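Local coordinates for ABM domain-containing protein (Caulobacter crescentus, PDB 3BM7) that is of unknown function but has a ferredoxin-like fold and may act as a monooxygenase related to those of antibiotic biosynthesis, at residues 38-43 against 95-100; 47-52 against 57-62. One frame throughout, in Å; residues are numbered along the deposited sequence. Where two conformers were deposited one is given.

In the fold
Helix 34-51 takes part in both contacts, meeting a neighbouring helix, 89-98, in interaction 1 and a strand of the sheet in interaction 2. Along the chain the segments come in the order 38-43, 47-52, 57-62 and 95-100, so both halves of interaction 2 fall between those of interaction 1. The centres of the two contacts are about 13 Å apart. Strand 55-62 is outermost in this chain's sheet. The two contacts meet directly: E38 OE2 and R62 NE form a 2.8 Å salt bridge, and F41 packs on Y58 and L60. Residues of both pairs of segments also touch the second subunit: E38 and L42 pack on its V114, and strand 57-62 pairs with one of its strands.

Interaction 1 (38-43 against 95-100); sequences EKVFLD and GAAMGP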
# COMPACT_ATOMS: atom_id res chain seq x y z
N GLU A 38 -10.97 14.82 -2.82
CA GLU A 38 -9.88 14.46 -3.74
C GLU A 38 -9.01 15.65 -4.14
O GLU A 38 -7.80 15.54 -4.25
CB GLU A 38 -10.38 13.71 -4.98
CG GLU A 38 -10.94 12.33 -4.64
CD GLU A 38 -11.37 11.52 -5.84
OE1 GLU A 38 -11.01 11.91 -6.96
OE2 GLU A 38 -12.08 10.51 -5.65
N LYS A 39 -9.64 16.81 -4.35
CA LYS A 39 -8.86 17.99 -4.68
C LYS A 39 -7.89 18.39 -3.58
O LYS A 39 -6.72 18.66 -3.86
CB LYS A 39 -9.79 19.17 -5.01
CG LYS A 39 -9.02 20.41 -5.46
N VAL A 40 -8.35 18.39 -2.32
CA VAL A 40 -7.48 18.72 -1.21
C VAL A 40 -6.40 17.66 -1.07
O VAL A 40 -5.22 17.97 -0.88
CB VAL A 40 -8.26 18.80 0.09
CG1 VAL A 40 -7.30 19.01 1.29
CG2 VAL A 40 -9.31 19.93 0.01
N PHE A 41 -6.80 16.39 -1.14
CA PHE A 41 -5.82 15.34 -0.99
C PHE A 41 -4.74 15.36 -2.09
O PHE A 41 -3.56 15.18 -1.80
CB PHE A 41 -6.44 13.94 -0.90
CG PHE A 41 -5.48 12.95 -0.31
CD1 PHE A 41 -4.49 12.39 -1.08
CD2 PHE A 41 -5.50 12.70 1.03
CE1 PHE A 41 -3.56 11.54 -0.49
CE2 PHE A 41 -4.57 11.84 1.61
CZ PHE A 41 -3.62 11.29 0.83
N LEU A 42 -5.14 15.53 -3.33
CA LEU A 42 -4.14 15.54 -4.41
C LEU A 42 -3.19 16.71 -4.32
O LEU A 42 -2.02 16.60 -4.65
CB LEU A 42 -4.81 15.44 -5.77
CG LEU A 42 -5.47 14.10 -6.09
CD1 LEU A 42 -6.23 14.16 -7.40
CD2 LEU A 42 -4.41 12.97 -6.10
N ASP A 43 -3.70 17.85 -3.86
CA ASP A 43 -2.86 19.00 -3.63
C ASP A 43 -1.84 18.69 -2.53
O ASP A 43 -0.66 19.02 -2.65
CB ASP A 43 -3.74 20.19 -3.27
CG ASP A 43 -2.95 21.41 -2.92
OD1 ASP A 43 -2.63 22.18 -3.84
OD2 ASP A 43 -2.67 21.59 -1.73
N GLY A 95 -5.24 18.54 6.52
CA GLY A 95 -6.07 17.83 7.46
C GLY A 95 -7.27 18.67 7.88
O GLY A 95 -8.40 18.18 7.91
N ALA A 96 -7.03 19.94 8.19
CA ALA A 96 -8.12 20.87 8.56
C ALA A 96 -9.15 21.05 7.43
O ALA A 96 -10.36 21.16 7.69
CB ALA A 96 -7.54 22.24 8.95
N ALA A 97 -8.66 21.08 6.19
CA ALA A 97 -9.51 21.25 5.02
C ALA A 97 -10.32 19.97 4.72
O ALA A 97 -11.47 20.05 4.28
CB ALA A 97 -8.67 21.68 3.79
N MSE A 98 -9.75 18.80 4.98
CA MSE A 98 -10.43 17.53 4.66
C MSE A 98 -11.30 16.97 5.75
O MSE A 98 -12.16 16.13 5.47
CB MSE A 98 -9.42 16.45 4.29
CG MSE A 98 -8.71 16.76 3.05
SE MSE A 98 -7.40 15.42 2.62
CE MSE A 98 -7.24 14.43 4.41
N GLY A 99 -11.08 17.37 7.00
CA GLY A 99 -11.92 16.91 8.09
C GLY A 99 -13.41 17.00 7.81
O GLY A 99 -14.11 16.03 8.00
N PRO A 100 -13.89 18.17 7.37
CA PRO A 100 -15.33 18.32 7.13
C PRO A 100 -15.91 17.44 6.05
O PRO A 100 -17.14 17.32 5.99
CB PRO A 100 -15.49 19.81 6.77
CG PRO A 100 -14.26 20.45 7.23
CD PRO A 100 -13.18 19.45 7.19
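A selenium atom set at the edge of a phenyl ring distinguishes this contact: SE of M98, a selenomethionine, lies 5.0 Å from the centroid of the F41 ring. It stands 75° off the ring normal, near the ring plane, and its nearest ring atom is F41 CD2, 3.7 Å from SE. M98 was deposited in two conformers, so the placing of SE in this Met-aromatic contact holds for the conformer described and is less certain than the rest. In F41, with CG anti to the backbone N (chi1 -162°), the ring presents its CD2 edge to SE, and the selenium also rests 3.9 Å from F41 CB.

V40 supplies the other half of the contact. Its CB points at the opposing helix, and CG1 wedges between two residues there, lying 3.9 Å from A97 CB and 3.8 Å from M98 SE. Its still closer approach to the M98 chain is too short to be trusted. No hydrogen bond crosses between the segments; the join is wholly apolar and only partly buried. Past it, the M98 carbonyl accepts a hydrogen bond from T101 OG1, just before strand 102-113. The arrangement is the helix-to-helix packing of a ferredoxin-like fold, in which helices gather on one face of an antiparallel sheet.

Interaction 2 (47-52 against 57-62); sequences KVKANE and VYQLTR. With EDO (1,2-ethanediol), chain B.
Apolar contact between V48 and Y58 joins the end of helix 34-51 to strand 55-62. The valine's CG1 sits over one face of the tyrosine ring, 4.2 Å from its centroid and 18° off the normal, a CH-pi contact displaced toward the rim beside CG. V48 CG2 follows the same ring further out, 4.1 Å from Y58 CE2. With its CG anti to the backbone N (chi1 -160°), Y58 raises the ring from the strand toward the helix.

Polar contact comes from K49, whose chain bends at chi3 and brings NZ to within 3.0 Å of Y58 O in a weak hydrogen bond. The neighbouring Q59 turns its amide along its own strand instead: NE2 donates to L60 O over 3.0 Å, nearly straight at 173°. Outside the contact itself, a bound 1,2-ethanediol, probably from the crystallisation liquor, donates a hydrogen bond from O1 to A50 O (2.7 Å) near the end of the helix.

Helix and strand run nearly antiparallel, and the axes of segments 47-51 and 57-62 come within 9.1 Å of each other. H85 of helix 79-87 meets the Y58 ring and touches V48, and Y90 of helix 89-98 also packs on V48. Strand 69-76 pairs with one side of the strand, while T61 and R62 pair with a strand of the second subunit, carrying the sheet across the dimer.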
# COMPACT_ATOMS: atom_id res chain seq x y z
N LYS A 47 2.53 18.19 -2.77
CA LYS A 47 3.44 18.83 -1.83
C LYS A 47 4.35 17.82 -1.10
O LYS A 47 5.57 18.04 -0.97
CB LYS A 47 2.66 19.72 -0.85
CG LYS A 47 2.04 20.95 -1.56
CD LYS A 47 1.12 21.78 -0.69
CE LYS A 47 0.43 22.89 -1.55
NZ LYS A 47 -0.82 23.44 -0.94
N VAL A 48 3.73 16.75 -0.68
CA VAL A 48 4.44 15.66 0.04
C VAL A 48 5.54 15.15 -0.88
O VAL A 48 6.73 15.13 -0.51
CB VAL A 48 3.50 14.55 0.49
CG1 VAL A 48 4.34 13.36 0.94
CG2 VAL A 48 2.60 15.02 1.62
N LYS A 49 5.14 14.73 -2.08
CA LYS A 49 6.16 14.21 -3.05
C LYS A 49 7.24 15.19 -3.48
O LYS A 49 8.44 14.84 -3.64
CB LYS A 49 5.45 13.58 -4.26
CG LYS A 49 4.61 12.42 -3.83
CD LYS A 49 3.97 11.70 -4.99
CE LYS A 49 2.50 11.50 -4.76
NZ LYS A 49 1.95 10.51 -5.71
N ALA A 50 6.88 16.45 -3.64
CA ALA A 50 7.81 17.40 -4.01
C ALA A 50 8.76 17.80 -2.90
O ALA A 50 9.90 18.15 -3.19
CB ALA A 50 7.06 18.69 -4.53
N ASN A 51 8.30 17.84 -1.65
CA ASN A 51 9.04 18.41 -0.53
C ASN A 51 9.76 17.45 0.39
O ASN A 51 10.67 17.87 1.11
CB ASN A 51 8.12 19.29 0.33
CG ASN A 51 7.54 20.44 -0.44
OD1 ASN A 51 8.21 21.04 -1.28
ND2 ASN A 51 6.31 20.82 -0.11
N GLU A 52 9.39 16.17 0.34
CA GLU A 52 9.86 15.17 1.33
C GLU A 52 10.62 14.02 0.70
O GLU A 52 10.02 13.05 0.24
CB GLU A 52 8.66 14.60 2.09
CG GLU A 52 7.94 15.62 2.96
CD GLU A 52 6.62 15.13 3.54
OE1 GLU A 52 6.55 13.95 4.03
OE2 GLU A 52 5.63 15.92 3.48
N VAL A 57 6.61 6.61 -1.23
CA VAL A 57 5.30 6.34 -1.86
C VAL A 57 4.23 7.13 -1.13
O VAL A 57 4.18 7.12 0.12
CB VAL A 57 4.97 4.84 -1.84
CG1 VAL A 57 3.59 4.57 -2.52
CG2 VAL A 57 6.12 4.04 -2.50
N TYR A 58 3.33 7.76 -1.87
CA TYR A 58 2.23 8.45 -1.29
C TYR A 58 1.09 8.46 -2.28
O TYR A 58 0.94 9.38 -3.07
CB TYR A 58 2.63 9.89 -0.90
CG TYR A 58 1.74 10.50 0.11
CD1 TYR A 58 1.78 10.15 1.44
CD2 TYR A 58 0.79 11.47 -0.27
CE1 TYR A 58 0.92 10.72 2.39
CE2 TYR A 58 -0.06 12.02 0.64
CZ TYR A 58 0.01 11.70 1.97
OH TYR A 58 -0.84 12.24 2.89
N GLN A 59 0.28 7.42 -2.27
CA GLN A 59 -0.63 7.14 -3.37
C GLN A 59 -2.05 6.96 -2.85
O GLN A 59 -2.44 5.94 -2.18
CB GLN A 59 -0.20 5.89 -4.14
CG GLN A 59 -1.14 5.60 -5.30
CD GLN A 59 -1.07 6.71 -6.33
OE1 GLN A 59 0.00 7.01 -6.91
NE2 GLN A 59 -2.22 7.35 -6.57
N LEU A 60 -2.92 7.94 -3.17
CA LEU A 60 -4.32 7.81 -2.91
C LEU A 60 -4.95 6.77 -3.84
O LEU A 60 -4.69 6.78 -5.04
CB LEU A 60 -5.02 9.15 -3.18
CG LEU A 60 -6.48 9.21 -2.76
CD1 LEU A 60 -6.74 9.04 -1.26
CD2 LEU A 60 -7.08 10.58 -3.29
N THR A 61 -5.77 5.92 -3.28
CA THR A 61 -6.58 4.95 -4.05
C THR A 61 -8.00 4.90 -3.58
O THR A 61 -8.30 5.24 -2.43
CB THR A 61 -5.97 3.49 -3.96
OG1 THR A 61 -6.32 2.89 -2.70
CG2 THR A 61 -4.44 3.50 -4.23
N ARG A 62 -8.91 4.46 -4.46
CA ARG A 62 -10.31 4.32 -4.13
C ARG A 62 -10.69 2.85 -3.97
O ARG A 62 -10.30 2.04 -4.83
CB ARG A 62 -11.19 4.86 -5.28
CG ARG A 62 -10.91 6.27 -5.69
CD ARG A 62 -12.14 6.85 -6.48
NE ARG A 62 -11.81 8.13 -7.12
CZ ARG A 62 -11.22 8.26 -8.30
NH1 ARG A 62 -10.94 7.20 -9.06
NH2 ARG A 62 -10.95 9.48 -8.75
C1 EDO B . 12.60 16.10 -2.38
O1 EDO B . 12.00 17.22 -1.74
C2 EDO B . 11.50 15.17 -2.86
O2 EDO B . 12.08 14.13 -3.65